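Local coordinates for lectin (Lotus tetragonolobus, PDB 2EIG), which probably binds L-fucosyl-bearing sugars as a calcium- and manganese-containing legume seed lectin that assembles from four chains, at residues T6-D11 with Y219-T224; I15-A20 with H42-T47; G26-P31 with V202-T207; T64-I69 with E159-I164; F68-V73 with E214-Y219. All coordinates share one frame; numbering follows the deposited sequence.

Overall arrangement
Two stacked antiparallel sheets, the jelly-roll sandwich of the legume lectins, frame all five contacts. Contacts 4 and 5 lie in one sheet, sharing strand 61-72 through Phe68 and Ile69, and both are antiparallel backbone pairings; contact 5, buried, adds a network of charges, its carboxylates buried, whereas contact 4, partly buried, relies on aromatic faces. Contact 2, also partly buried, pairs an outermost strand of the other sheet in its own chain. Contact 3, fully buried, bridges the sheets by packing, with no hydrogen bond between its segments, and its Phe204 touches both Trp221 of contact 1 and Phe66 of contact 4. Contact 1 is partly exposed, a loop laid on strand 214-226 beside an N-acetylglucosamine residue.

Contact 1: T6-D11 with Y219-T224. With NAG (2-acetamido-2-deoxy-beta-D-glucopyranose), chain E.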
# COMPACT_ATOMS: atom_id res chain seq x y z
N THR A 6 -22.01 22.96 4.79
CA THR A 6 -22.73 22.36 5.92
C THR A 6 -24.13 22.08 5.43
O THR A 6 -24.82 21.19 5.94
CB THR A 6 -22.75 23.32 7.10
OG1 THR A 6 -23.21 24.58 6.62
CG2 THR A 6 -21.36 23.50 7.66
N ARG A 7 -24.54 22.87 4.45
CA ARG A 7 -25.65 22.53 3.56
C ARG A 7 -25.42 23.17 2.19
O ARG A 7 -24.48 23.99 1.99
CB ARG A 7 -27.00 22.96 4.12
CG ARG A 7 -27.21 24.46 4.28
CD ARG A 7 -28.62 24.60 4.87
NE ARG A 7 -29.17 25.96 4.93
CZ ARG A 7 -30.48 26.24 4.86
NH1 ARG A 7 -31.38 25.26 4.69
NH2 ARG A 7 -30.90 27.50 4.95
N PHE A 8 -26.29 22.83 1.25
CA PHE A 8 -26.07 23.33 -0.09
C PHE A 8 -26.92 24.51 -0.46
O PHE A 8 -28.14 24.50 -0.32
CB PHE A 8 -26.17 22.19 -1.11
CG PHE A 8 -25.21 21.07 -0.82
CD1 PHE A 8 -25.58 20.03 0.02
CD2 PHE A 8 -23.92 21.07 -1.36
CE1 PHE A 8 -24.69 18.99 0.29
CE2 PHE A 8 -23.02 20.04 -1.09
CZ PHE A 8 -23.42 19.00 -0.26
N LYS A 9 -26.25 25.55 -0.93
CA LYS A 9 -26.94 26.72 -1.42
C LYS A 9 -26.74 26.81 -2.91
O LYS A 9 -25.70 26.42 -3.46
CB LYS A 9 -26.44 28.00 -0.74
CG LYS A 9 -25.58 27.78 0.47
CD LYS A 9 -25.47 29.04 1.30
CE LYS A 9 -26.83 29.37 1.93
NZ LYS A 9 -27.25 28.35 2.94
N ASP A 10 -27.77 27.32 -3.55
CA ASP A 10 -27.79 27.51 -4.98
C ASP A 10 -26.90 28.72 -5.38
O ASP A 10 -27.41 29.75 -5.82
CB ASP A 10 -29.25 27.75 -5.36
CG ASP A 10 -29.49 27.64 -6.79
OD1 ASP A 10 -28.48 27.52 -7.54
OD2 ASP A 10 -30.66 27.64 -7.19
N ASP A 11 -25.58 28.59 -5.22
CA ASP A 11 -24.74 29.78 -5.11
C ASP A 11 -23.63 29.82 -6.17
O ASP A 11 -22.66 30.57 -6.02
CB ASP A 11 -24.19 29.94 -3.66
CG ASP A 11 -23.31 28.77 -3.22
OD1 ASP A 11 -23.01 28.65 -2.00
OD2 ASP A 11 -22.95 27.95 -4.11
N TYR A 219 -26.20 15.81 2.36
CA TYR A 219 -26.51 16.84 3.31
C TYR A 219 -25.42 17.87 3.51
O TYR A 219 -25.69 19.00 3.92
CB TYR A 219 -26.83 16.20 4.64
CG TYR A 219 -27.94 15.19 4.50
CD1 TYR A 219 -27.77 13.92 4.98
CD2 TYR A 219 -29.14 15.52 3.84
CE1 TYR A 219 -28.78 12.97 4.85
CE2 TYR A 219 -30.16 14.58 3.69
CZ TYR A 219 -29.97 13.32 4.20
OH TYR A 219 -30.96 12.39 4.09
N SER A 220 -24.18 17.44 3.30
CA SER A 220 -23.01 18.25 3.63
C SER A 220 -21.82 17.71 2.89
O SER A 220 -21.79 16.55 2.48
CB SER A 220 -22.73 18.27 5.17
OG SER A 220 -22.16 17.06 5.67
N TRP A 221 -20.80 18.55 2.74
CA TRP A 221 -19.63 18.11 1.98
C TRP A 221 -18.53 19.10 2.22
O TRP A 221 -18.72 20.29 2.04
CB TRP A 221 -19.98 18.01 0.48
CG TRP A 221 -18.84 17.56 -0.44
CD1 TRP A 221 -17.85 16.66 -0.16
CD2 TRP A 221 -18.68 17.94 -1.80
NE1 TRP A 221 -17.03 16.50 -1.26
CE2 TRP A 221 -17.55 17.24 -2.30
CE3 TRP A 221 -19.40 18.79 -2.68
CZ2 TRP A 221 -17.10 17.40 -3.63
CZ3 TRP A 221 -18.96 18.94 -3.98
CH2 TRP A 221 -17.81 18.24 -4.44
N SER A 222 -17.37 18.60 2.64
CA SER A 222 -16.20 19.43 2.83
C SER A 222 -15.10 18.71 2.05
O SER A 222 -15.15 17.49 1.82
CB SER A 222 -15.84 19.63 4.34
OG SER A 222 -15.59 18.37 4.98
N PHE A 223 -14.14 19.49 1.59
CA PHE A 223 -13.07 18.96 0.79
C PHE A 223 -11.89 19.84 1.03
O PHE A 223 -12.00 21.08 1.01
CB PHE A 223 -13.47 19.11 -0.68
CG PHE A 223 -12.44 18.60 -1.63
CD1 PHE A 223 -12.49 17.28 -2.10
CD2 PHE A 223 -11.40 19.46 -2.08
CE1 PHE A 223 -11.52 16.80 -3.01
CE2 PHE A 223 -10.43 18.97 -2.99
CZ PHE A 223 -10.51 17.64 -3.43
N THR A 224 -10.75 19.24 1.29
CA THR A 224 -9.51 20.03 1.37
C THR A 224 -8.47 19.30 0.60
O THR A 224 -8.22 18.12 0.86
CB THR A 224 -8.97 20.17 2.82
OG1 THR A 224 -9.99 20.74 3.62
CG2 THR A 224 -7.72 21.07 2.85
C1 NAG E . -17.40 23.06 8.28
C2 NAG E . -16.19 22.56 9.07
C3 NAG E . -16.36 22.52 10.61
C4 NAG E . -17.46 23.41 11.22
C5 NAG E . -18.56 23.79 10.22
C6 NAG E . -19.32 25.05 10.66
C7 NAG E . -14.67 20.85 8.26
C8 NAG E . -14.45 19.36 8.22
N2 NAG E . -15.90 21.22 8.59
O3 NAG E . -15.10 22.81 11.21
O4 NAG E . -18.04 22.74 12.32
O5 NAG E . -18.00 24.12 8.98
O6 NAG E . -18.60 26.19 10.23
O7 NAG E . -13.75 21.64 7.99
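Phe8 drives its ring against the backbone and CB of strand 214-226, and this is the tight half of the contact. Its CE1 lies 3.4 Å from Ser220 N, while the ring edge meets Trp221 CB, at 3.7 Å from CZ and 4.0 Å from CE2. Phe8 CG sits anti to the carbonyl carbon (chi1 -56°). Phe8 and Trp221 are both buried; Trp221 also meets Phe3 edge-to-face, and its NE1 is bonded to Thr64 OG1. The other half is looser and faces solvent. Thr6 turns its CB away from the strand, and it is the backbone that touches: Thr6 O comes 3.7 Å from Ser220 CB. Arg7 CA points at Tyr219 O in a fairly straight CA-H...O contact of 3.5 Å. Tyr219 and Ser220 both face Ser67 in a classic beta bulge. The N-acetylglucosamine, probably the first residue of a glycan N-linked to Asn4 of the Asn4-Tyr5-Thr6 sequon, only grazes this side, with Thr6 CG2 3.7 Å from its O5 and Ser222 OG 3.6 Å from its methyl C8. The chemistry implies that apolar packing and one CA-H...O contact join these two segments, while Gly26 supplies a directional backbone bond to Phe8 of the loop.

Contact 2: I15-A20 with H42-T47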
# COMPACT_ATOMS: atom_id res chain seq x y z
N ILE A 15 -21.60 22.75 -10.11
CA ILE A 15 -22.19 22.51 -11.41
C ILE A 15 -23.13 21.32 -11.25
O ILE A 15 -22.75 20.27 -10.71
CB ILE A 15 -21.14 22.18 -12.50
CG1 ILE A 15 -20.16 23.37 -12.70
CG2 ILE A 15 -21.82 21.75 -13.81
CD1 ILE A 15 -18.86 22.96 -13.46
N PHE A 16 -24.37 21.51 -11.66
CA PHE A 16 -25.35 20.45 -11.63
C PHE A 16 -25.67 20.00 -13.03
O PHE A 16 -25.87 20.85 -13.91
CB PHE A 16 -26.63 20.94 -10.97
CG PHE A 16 -26.41 21.51 -9.65
CD1 PHE A 16 -26.53 20.71 -8.53
CD2 PHE A 16 -26.10 22.86 -9.50
CE1 PHE A 16 -26.31 21.23 -7.28
CE2 PHE A 16 -25.89 23.40 -8.25
CZ PHE A 16 -26.01 22.59 -7.13
N GLN A 17 -25.69 18.69 -13.24
CA GLN A 17 -25.94 18.09 -14.54
C GLN A 17 -26.97 17.02 -14.32
O GLN A 17 -27.03 16.43 -13.24
CB GLN A 17 -24.69 17.50 -15.18
CG GLN A 17 -23.46 18.45 -15.05
CD GLN A 17 -22.31 18.02 -15.92
OE1 GLN A 17 -21.27 18.71 -16.02
NE2 GLN A 17 -22.48 16.88 -16.57
N GLY A 18 -27.81 16.85 -15.33
CA GLY A 18 -28.91 15.92 -15.29
C GLY A 18 -29.88 16.26 -14.17
O GLY A 18 -30.30 17.43 -14.00
N ASP A 19 -30.21 15.23 -13.39
CA ASP A 19 -31.25 15.30 -12.36
C ASP A 19 -30.79 15.80 -11.00
O ASP A 19 -31.54 15.75 -10.02
CB ASP A 19 -32.00 13.96 -12.31
CG ASP A 19 -32.74 13.70 -13.62
OD1 ASP A 19 -32.41 12.81 -14.41
OD2 ASP A 19 -33.58 14.52 -13.94
N ALA A 20 -29.56 16.31 -10.94
CA ALA A 20 -29.08 16.84 -9.67
C ALA A 20 -29.62 18.25 -9.41
O ALA A 20 -29.52 19.09 -10.28
CB ALA A 20 -27.55 16.86 -9.62
N HIS A 42 -25.11 14.51 -11.86
CA HIS A 42 -23.77 14.92 -11.50
C HIS A 42 -23.88 16.20 -10.71
O HIS A 42 -24.69 17.05 -11.03
CB HIS A 42 -22.98 15.20 -12.76
CG HIS A 42 -22.38 13.97 -13.36
ND1 HIS A 42 -21.24 14.00 -14.13
CD2 HIS A 42 -22.70 12.67 -13.18
CE1 HIS A 42 -20.92 12.76 -14.46
NE2 HIS A 42 -21.79 11.93 -13.89
N ALA A 43 -23.08 16.33 -9.67
CA ALA A 43 -22.97 17.58 -8.93
C ALA A 43 -21.48 17.72 -8.67
O ALA A 43 -20.88 16.93 -7.90
CB ALA A 43 -23.75 17.53 -7.62
N LEU A 44 -20.88 18.69 -9.35
CA LEU A 44 -19.42 18.84 -9.30
C LEU A 44 -19.09 20.13 -8.61
O LEU A 44 -19.78 21.14 -8.80
CB LEU A 44 -18.86 18.90 -10.72
CG LEU A 44 -19.29 17.73 -11.65
CD1 LEU A 44 -18.52 17.88 -12.95
CD2 LEU A 44 -19.00 16.36 -11.02
N TYR A 45 -17.99 20.14 -7.87
CA TYR A 45 -17.42 21.40 -7.49
C TYR A 45 -17.13 22.18 -8.80
O TYR A 45 -16.61 21.63 -9.77
CB TYR A 45 -16.17 21.22 -6.63
CG TYR A 45 -15.59 22.52 -6.15
CD1 TYR A 45 -16.36 23.41 -5.35
CD2 TYR A 45 -14.26 22.85 -6.45
CE1 TYR A 45 -15.81 24.60 -4.90
CE2 TYR A 45 -13.70 24.06 -5.98
CZ TYR A 45 -14.49 24.91 -5.24
OH TYR A 45 -13.96 26.07 -4.76
N ALA A 46 -17.48 23.47 -8.82
CA ALA A 46 -17.41 24.21 -10.09
C ALA A 46 -16.03 24.75 -10.51
O ALA A 46 -15.94 25.45 -11.50
CB ALA A 46 -18.46 25.32 -10.11
N THR A 47 -14.98 24.43 -9.77
CA THR A 47 -13.64 24.90 -10.14
C THR A 47 -12.77 23.71 -10.36
O THR A 47 -12.83 22.76 -9.56
CB THR A 47 -13.02 25.79 -9.01
OG1 THR A 47 -14.02 26.69 -8.50
CG2 THR A 47 -11.77 26.60 -9.51
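An outermost strand of the seven-stranded sheet, 14-18, runs antiparallel to strand 39-50, their short axes 161° apart. Ile15 pairs with Leu44 and Gln17 with His42 as hydrogen-bonded pairs, with Phe16 and Ala43 as the non-hydrogen-bonded pair between them. Ile15 N donates to Leu44 O at 2.8 Å; at the other end His42 N donates to Gln17 O at 3.0 Å. There the strand of this legume lectin sheet closes into a type II' turn from Gln17 to Ala20, with Gly18 at positive phi, and Ala20 CB is brought to 3.2 Å from His42 O. On the face of Ile15, Gln17, His42 and Leu44, the extended Gln17 chain crosses the imidazole obliquely, amide and ring planes 28° apart, with CB 3.8 Å from His42 CB. His42 NE2 is held by Gly103 O. Ile15 CG1, anti to the carbonyl carbon (chi1 -62°), packs 3.7 Å from Ala46 CB past the last pair. On the opposite face Phe16 CD1 is 4.3 Å from Ala43 CB.

Contact 3: G26-P31 with V202-T207; sequences GRLAMP and VGFSAT
Met30 and Phe204 both carry CG anti to the carbonyl carbon (chi1 -62° and -57°), and the Met30 chain, extended at chi2, bends at chi3 (75°) to turn its methyl onto the backbone of strand 199-208. The two side chains cross at about a right angle. This is packing between the sheets of the legume lectin jelly-roll sandwich: strand 27-29 belongs with strand 214-226 in one sheet, strand 199-208 lies in the other, and side chains, with two backbone carbonyls, fill the interval. Met30 SD sits 3.6 Å from Phe204 CB, oblique to the ring. Leu28 CD2 approaches CD1 of Phe204 at 4.2 Å, again obliquely, so that Leu28 and Met30 both pack on Phe204. Outward from this pair, Phe204 meets Trp221 and Phe66 edge-to-face, which makes it part of an aromatic cluster in the core. Ala206 extends the contact towards the cis peptide before Pro31: its CB is 3.7 Å from Met30 CB and 3.4 Å from Met30 O. That carbonyl oxygen also accepts a hydrogen bond from His216 ND1, which gives a buried polar atom a partner. At the far end of the Met30 chain, CE lies 3.3 Å from Phe204 O.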
# COMPACT_ATOMS: atom_id res chain seq x y z
N GLY A 26 -31.85 22.73 2.02
CA GLY A 26 -30.46 22.82 1.58
C GLY A 26 -29.76 21.49 1.29
O GLY A 26 -28.56 21.37 1.48
N ARG A 27 -30.49 20.48 0.82
CA ARG A 27 -29.83 19.20 0.56
C ARG A 27 -29.56 18.99 -0.92
O ARG A 27 -30.20 19.61 -1.77
CB ARG A 27 -30.51 18.03 1.31
CG ARG A 27 -31.61 17.29 0.64
CD ARG A 27 -32.52 16.72 1.76
NE ARG A 27 -32.96 15.33 1.56
CZ ARG A 27 -33.53 14.56 2.51
NH1 ARG A 27 -33.88 13.29 2.23
NH2 ARG A 27 -33.74 15.04 3.74
N LEU A 28 -28.53 18.21 -1.24
CA LEU A 28 -28.19 17.94 -2.61
C LEU A 28 -28.85 16.63 -3.05
O LEU A 28 -28.48 15.54 -2.60
CB LEU A 28 -26.66 17.91 -2.78
CG LEU A 28 -26.18 17.39 -4.16
CD1 LEU A 28 -26.80 18.14 -5.37
CD2 LEU A 28 -24.65 17.48 -4.15
N ALA A 29 -29.86 16.74 -3.92
CA ALA A 29 -30.65 15.57 -4.29
C ALA A 29 -30.23 15.03 -5.65
O ALA A 29 -30.14 15.77 -6.64
CB ALA A 29 -32.08 15.87 -4.26
N MET A 30 -29.97 13.73 -5.69
CA MET A 30 -29.40 13.12 -6.88
C MET A 30 -30.05 11.74 -6.96
O MET A 30 -29.47 10.78 -6.50
CB MET A 30 -27.87 12.98 -6.72
CG MET A 30 -27.14 14.32 -6.55
SD MET A 30 -25.41 14.03 -6.36
CE MET A 30 -24.95 13.63 -8.07
N PRO A 31 -31.23 11.66 -7.56
CA PRO A 31 -31.88 12.78 -8.26
C PRO A 31 -32.87 13.56 -7.41
O PRO A 31 -33.29 13.12 -6.33
CB PRO A 31 -32.67 12.07 -9.37
CG PRO A 31 -33.18 10.84 -8.66
CD PRO A 31 -32.07 10.45 -7.62
N VAL A 202 -14.10 17.33 -8.89
CA VAL A 202 -14.50 16.50 -7.74
C VAL A 202 -15.97 16.71 -7.63
O VAL A 202 -16.49 17.83 -7.92
CB VAL A 202 -13.75 16.84 -6.42
CG1 VAL A 202 -12.28 16.58 -6.63
CG2 VAL A 202 -13.97 18.36 -6.00
N GLY A 203 -16.64 15.65 -7.21
CA GLY A 203 -18.05 15.69 -7.02
C GLY A 203 -18.70 14.33 -7.01
O GLY A 203 -18.10 13.31 -6.66
N PHE A 204 -19.97 14.33 -7.35
CA PHE A 204 -20.80 13.16 -7.16
C PHE A 204 -21.51 12.83 -8.43
O PHE A 204 -21.85 13.71 -9.21
CB PHE A 204 -21.84 13.39 -6.06
CG PHE A 204 -21.25 13.79 -4.76
CD1 PHE A 204 -21.13 15.15 -4.42
CD2 PHE A 204 -20.80 12.81 -3.84
CE1 PHE A 204 -20.58 15.52 -3.20
CE2 PHE A 204 -20.24 13.20 -2.60
CZ PHE A 204 -20.14 14.57 -2.30
N SER A 205 -21.75 11.54 -8.62
CA SER A 205 -22.58 11.06 -9.67
C SER A 205 -23.52 10.04 -9.06
O SER A 205 -23.12 9.25 -8.20
CB SER A 205 -21.72 10.41 -10.76
OG SER A 205 -22.56 9.87 -11.73
N ALA A 206 -24.75 10.04 -9.54
CA ALA A 206 -25.76 9.11 -9.04
C ALA A 206 -26.73 8.75 -10.14
O ALA A 206 -27.00 9.55 -11.00
CB ALA A 206 -26.50 9.73 -7.86
N THR A 207 -27.24 7.52 -10.13
CA THR A 207 -28.19 7.09 -11.12
C THR A 207 -29.27 6.27 -10.43
O THR A 207 -29.08 5.74 -9.35
CB THR A 207 -27.57 6.13 -12.19
OG1 THR A 207 -26.85 5.10 -11.50
CG2 THR A 207 -26.66 6.88 -13.14

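Contact 4: T64-I69 with E159-I164; sequences TSFSFI and EKATII
The Phe66 ring carries Ala161 CB over one face, 3.8 Å from the ring centroid and offset toward the rim, while Ile163 CD1 meets its edge at CE2. The Phe68 ring repeats the theme: Glu159 CB lies over one face, 3.7 Å from the centroid, and Ala161 CB stands at the edge. The two face contacts are CH-pi interactions between cross-strand neighbours in an antiparallel sheet of the jelly-roll sandwich, on its inner side, where Phe66 also packs on Phe84 of strand 81-88 in the opposing sheet. CG of each ring is set between the backbone N and the carbonyl carbon (chi1 51° and 72°). In the backbone Thr64, Phe66 and Phe68 form hydrogen-bonded pairs with Ile163, Ala161 and Glu159, six bonds of 2.8 to 3.0 Å in all. Glu159 bends away at chi2, and its OE1 takes a bond from Trp151 NE1. On the other face, where Thr162 packs on Ile63 of a second subunit, Ser67 OG is 3.6 Å from Lys160 CG, and Ser65 OG and Thr162 OG1 share a weak hydrogen bond of 3.5 Å.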
# COMPACT_ATOMS: atom_id res chain seq x y z
N THR A 64 -11.80 14.40 1.89
CA THR A 64 -13.13 14.88 1.69
C THR A 64 -14.05 14.16 2.67
O THR A 64 -13.79 12.99 2.99
CB THR A 64 -13.57 14.73 0.20
OG1 THR A 64 -14.73 15.49 0.02
CG2 THR A 64 -13.86 13.27 -0.27
N SER A 65 -15.09 14.85 3.12
CA SER A 65 -16.16 14.27 3.96
C SER A 65 -17.51 14.68 3.45
O SER A 65 -17.72 15.80 2.99
CB SER A 65 -16.06 14.70 5.45
OG SER A 65 -14.83 14.28 6.01
N PHE A 66 -18.44 13.76 3.51
CA PHE A 66 -19.81 14.09 3.13
C PHE A 66 -20.81 13.21 3.87
O PHE A 66 -20.56 12.03 4.09
CB PHE A 66 -20.03 14.05 1.61
CG PHE A 66 -19.57 12.78 0.94
CD1 PHE A 66 -20.45 11.71 0.78
CD2 PHE A 66 -18.26 12.66 0.47
CE1 PHE A 66 -20.06 10.54 0.14
CE2 PHE A 66 -17.86 11.49 -0.15
CZ PHE A 66 -18.73 10.45 -0.31
N SER A 67 -21.92 13.83 4.29
CA SER A 67 -23.03 13.14 4.92
C SER A 67 -24.05 12.97 3.85
O SER A 67 -24.32 13.92 3.11
CB SER A 67 -23.68 14.00 6.02
OG SER A 67 -22.85 13.90 7.16
N PHE A 68 -24.67 11.81 3.83
CA PHE A 68 -25.68 11.51 2.82
C PHE A 68 -26.63 10.45 3.37
O PHE A 68 -26.32 9.74 4.31
CB PHE A 68 -25.03 11.07 1.51
CG PHE A 68 -24.43 9.70 1.57
CD1 PHE A 68 -25.18 8.57 1.14
CD2 PHE A 68 -23.14 9.51 2.05
CE1 PHE A 68 -24.63 7.27 1.22
CE2 PHE A 68 -22.54 8.19 2.13
CZ PHE A 68 -23.32 7.08 1.70
N ILE A 69 -27.81 10.38 2.78
CA ILE A 69 -28.69 9.28 3.08
C ILE A 69 -29.24 8.77 1.72
O ILE A 69 -29.58 9.57 0.85
CB ILE A 69 -29.84 9.69 4.02
CG1 ILE A 69 -29.39 9.88 5.49
CG2 ILE A 69 -30.84 8.67 3.98
CD1 ILE A 69 -30.47 10.50 6.64
N GLU A 159 -25.39 8.34 6.58
CA GLU A 159 -24.05 7.80 6.42
C GLU A 159 -23.08 8.96 6.39
O GLU A 159 -23.36 9.99 5.80
CB GLU A 159 -23.97 7.04 5.12
CG GLU A 159 -24.97 5.86 5.01
CD GLU A 159 -24.47 4.69 5.82
OE1 GLU A 159 -25.13 3.63 5.87
OE2 GLU A 159 -23.37 4.85 6.39
N LYS A 160 -21.94 8.80 7.03
CA LYS A 160 -20.94 9.87 7.08
C LYS A 160 -19.65 9.26 6.52
O LYS A 160 -19.03 8.41 7.17
CB LYS A 160 -20.79 10.36 8.52
CG LYS A 160 -22.06 11.03 9.10
CD LYS A 160 -21.87 11.57 10.57
CE LYS A 160 -21.47 10.46 11.52
NZ LYS A 160 -19.98 10.39 11.72
N ALA A 161 -19.30 9.66 5.31
CA ALA A 161 -18.16 9.15 4.55
C ALA A 161 -17.02 10.12 4.73
O ALA A 161 -17.24 11.32 4.68
CB ALA A 161 -18.51 9.05 3.06
N THR A 162 -15.83 9.58 4.92
CA THR A 162 -14.58 10.30 4.84
C THR A 162 -13.63 9.56 3.87
O THR A 162 -13.43 8.34 3.94
CB THR A 162 -13.93 10.40 6.24
OG1 THR A 162 -14.85 11.01 7.13
CG2 THR A 162 -12.61 11.16 6.22
N ILE A 163 -13.04 10.32 2.97
CA ILE A 163 -12.11 9.77 2.00
C ILE A 163 -10.82 10.54 2.11
O ILE A 163 -10.79 11.78 2.12
CB ILE A 163 -12.70 9.86 0.58
CG1 ILE A 163 -14.02 9.04 0.47
CG2 ILE A 163 -11.66 9.44 -0.49
CD1 ILE A 163 -14.82 9.38 -0.77
N ILE A 164 -9.72 9.82 2.26
CA ILE A 164 -8.45 10.53 2.39
C ILE A 164 -7.65 9.99 1.23
O ILE A 164 -7.63 8.79 1.04
CB ILE A 164 -7.70 10.25 3.72
CG1 ILE A 164 -8.43 10.86 4.91
CG2 ILE A 164 -6.26 10.83 3.67
CD1 ILE A 164 -7.84 10.46 6.29

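Contact 5: F68-V73 with E214-Y219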
# COMPACT_ATOMS: atom_id res chain seq x y z
N PHE A 68 -24.67 11.81 3.83
CA PHE A 68 -25.68 11.51 2.82
C PHE A 68 -26.63 10.45 3.37
O PHE A 68 -26.32 9.74 4.31
CB PHE A 68 -25.03 11.07 1.51
CG PHE A 68 -24.43 9.70 1.57
CD1 PHE A 68 -25.18 8.57 1.14
CD2 PHE A 68 -23.14 9.51 2.05
CE1 PHE A 68 -24.63 7.27 1.22
CE2 PHE A 68 -22.54 8.19 2.13
CZ PHE A 68 -23.32 7.08 1.70
N ILE A 69 -27.81 10.38 2.78
CA ILE A 69 -28.69 9.28 3.08
C ILE A 69 -29.24 8.77 1.72
O ILE A 69 -29.58 9.57 0.85
CB ILE A 69 -29.84 9.69 4.02
CG1 ILE A 69 -29.39 9.88 5.49
CG2 ILE A 69 -30.84 8.67 3.98
CD1 ILE A 69 -30.47 10.50 6.64
N VAL A 70 -29.32 7.45 1.56
CA VAL A 70 -30.08 6.83 0.47
C VAL A 70 -31.39 6.29 0.99
O VAL A 70 -31.45 5.72 2.09
CB VAL A 70 -29.25 5.75 -0.33
CG1 VAL A 70 -27.92 6.37 -0.80
CG2 VAL A 70 -29.00 4.48 0.50
N SER A 71 -32.46 6.51 0.22
CA SER A 71 -33.81 6.20 0.68
C SER A 71 -34.57 5.45 -0.35
O SER A 71 -34.53 5.79 -1.55
CB SER A 71 -34.57 7.47 1.05
OG SER A 71 -33.88 8.12 2.07
N ASN A 72 -35.29 4.43 0.13
CA ASN A 72 -36.22 3.65 -0.71
C ASN A 72 -37.34 4.52 -1.28
O ASN A 72 -37.71 5.50 -0.68
CB ASN A 72 -36.87 2.53 0.10
CG ASN A 72 -35.90 1.46 0.52
OD1 ASN A 72 -34.72 1.53 0.21
ND2 ASN A 72 -36.41 0.45 1.26
N VAL A 73 -37.84 4.17 -2.45
CA VAL A 73 -38.93 4.87 -3.08
C VAL A 73 -40.00 3.83 -3.43
O VAL A 73 -39.69 2.79 -4.02
CB VAL A 73 -38.53 5.51 -4.44
CG1 VAL A 73 -39.71 6.31 -5.04
CG2 VAL A 73 -37.31 6.38 -4.33
N GLU A 214 -33.86 4.89 -6.03
CA GLU A 214 -33.79 5.33 -4.66
C GLU A 214 -33.43 6.83 -4.67
O GLU A 214 -32.98 7.35 -5.70
CB GLU A 214 -32.75 4.52 -3.87
CG GLU A 214 -31.37 4.69 -4.44
CD GLU A 214 -30.31 3.81 -3.83
OE1 GLU A 214 -30.52 3.25 -2.71
OE2 GLU A 214 -29.23 3.73 -4.48
N ARG A 215 -33.63 7.51 -3.55
CA ARG A 215 -33.06 8.84 -3.38
C ARG A 215 -31.57 8.67 -3.00
O ARG A 215 -31.20 7.67 -2.36
CB ARG A 215 -33.80 9.58 -2.25
CG ARG A 215 -35.34 9.82 -2.48
CD ARG A 215 -35.91 10.94 -1.60
NE ARG A 215 -35.18 12.19 -1.84
CZ ARG A 215 -35.38 13.03 -2.85
NH1 ARG A 215 -36.35 12.81 -3.74
NH2 ARG A 215 -34.61 14.11 -2.96
N HIS A 216 -30.75 9.64 -3.40
CA HIS A 216 -29.40 9.86 -2.84
C HIS A 216 -29.33 11.32 -2.52
O HIS A 216 -29.27 12.14 -3.40
CB HIS A 216 -28.29 9.51 -3.83
CG HIS A 216 -28.57 8.29 -4.64
ND1 HIS A 216 -29.16 8.36 -5.87
CD2 HIS A 216 -28.41 6.97 -4.37
CE1 HIS A 216 -29.32 7.14 -6.36
NE2 HIS A 216 -28.84 6.28 -5.49
N ASP A 217 -29.41 11.63 -1.24
CA ASP A 217 -29.50 13.00 -0.79
C ASP A 217 -28.33 13.19 0.08
O ASP A 217 -28.13 12.45 1.06
CB ASP A 217 -30.76 13.22 0.04
CG ASP A 217 -31.99 12.98 -0.74
OD1 ASP A 217 -32.88 12.30 -0.19
OD2 ASP A 217 -32.07 13.44 -1.90
N ILE A 218 -27.58 14.20 -0.31
CA ILE A 218 -26.35 14.58 0.32
C ILE A 218 -26.65 15.82 1.11
O ILE A 218 -27.21 16.79 0.58
CB ILE A 218 -25.28 14.90 -0.76
CG1 ILE A 218 -25.09 13.69 -1.70
CG2 ILE A 218 -23.93 15.28 -0.10
CD1 ILE A 218 -24.21 14.01 -2.91
N TYR A 219 -26.20 15.81 2.36
CA TYR A 219 -26.51 16.84 3.31
C TYR A 219 -25.42 17.87 3.51
O TYR A 219 -25.69 19.00 3.92
CB TYR A 219 -26.83 16.20 4.64
CG TYR A 219 -27.94 15.19 4.50
CD1 TYR A 219 -27.77 13.92 4.98
CD2 TYR A 219 -29.14 15.52 3.84
CE1 TYR A 219 -28.78 12.97 4.85
CE2 TYR A 219 -30.16 14.58 3.69
CZ TYR A 219 -29.97 13.32 4.20
OH TYR A 219 -30.96 12.39 4.09
O HOH W 1 -32.24 9.90 0.81
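Ile69 N donates to Asp217 O at 2.7 Å and Asp217 N returns the bond to Ile69 O; Ser71 and Arg215 repeat the exchange two residues on. Beside them Ile69 CG1 lies in the plane of the Tyr219 ring at its edge, though the spacing there is too short to be trusted in detail. On the other face Val70 CG1 meets the edge of the His216 ring at CD2 (3.7 Å). A water joins the strands, donating to Ile69 O and Asp217 OD1 and accepting from Ser71 OG, each at 2.7 Å. Farther out, Arg215 presents NE and NH2 to the two carboxylate oxygens of Asp217, NE to OD1 at 2.8 Å on the syn lone pair; Arg27 adds a second salt bridge to OD1, which probably stabilises the carboxylate. His216 NE2 reaches Glu214 OE2 at 2.8 Å from above the carboxylate plane; with ND1 bonded to Met30 O, the ring is held at both nitrogens. Glu214 is further anchored by Arg153 and Ser121. Strand 214-226 thus lies between 61-72 and 27-29, while His216 and Ile218 turn toward strand 199-208 of the opposing sheet.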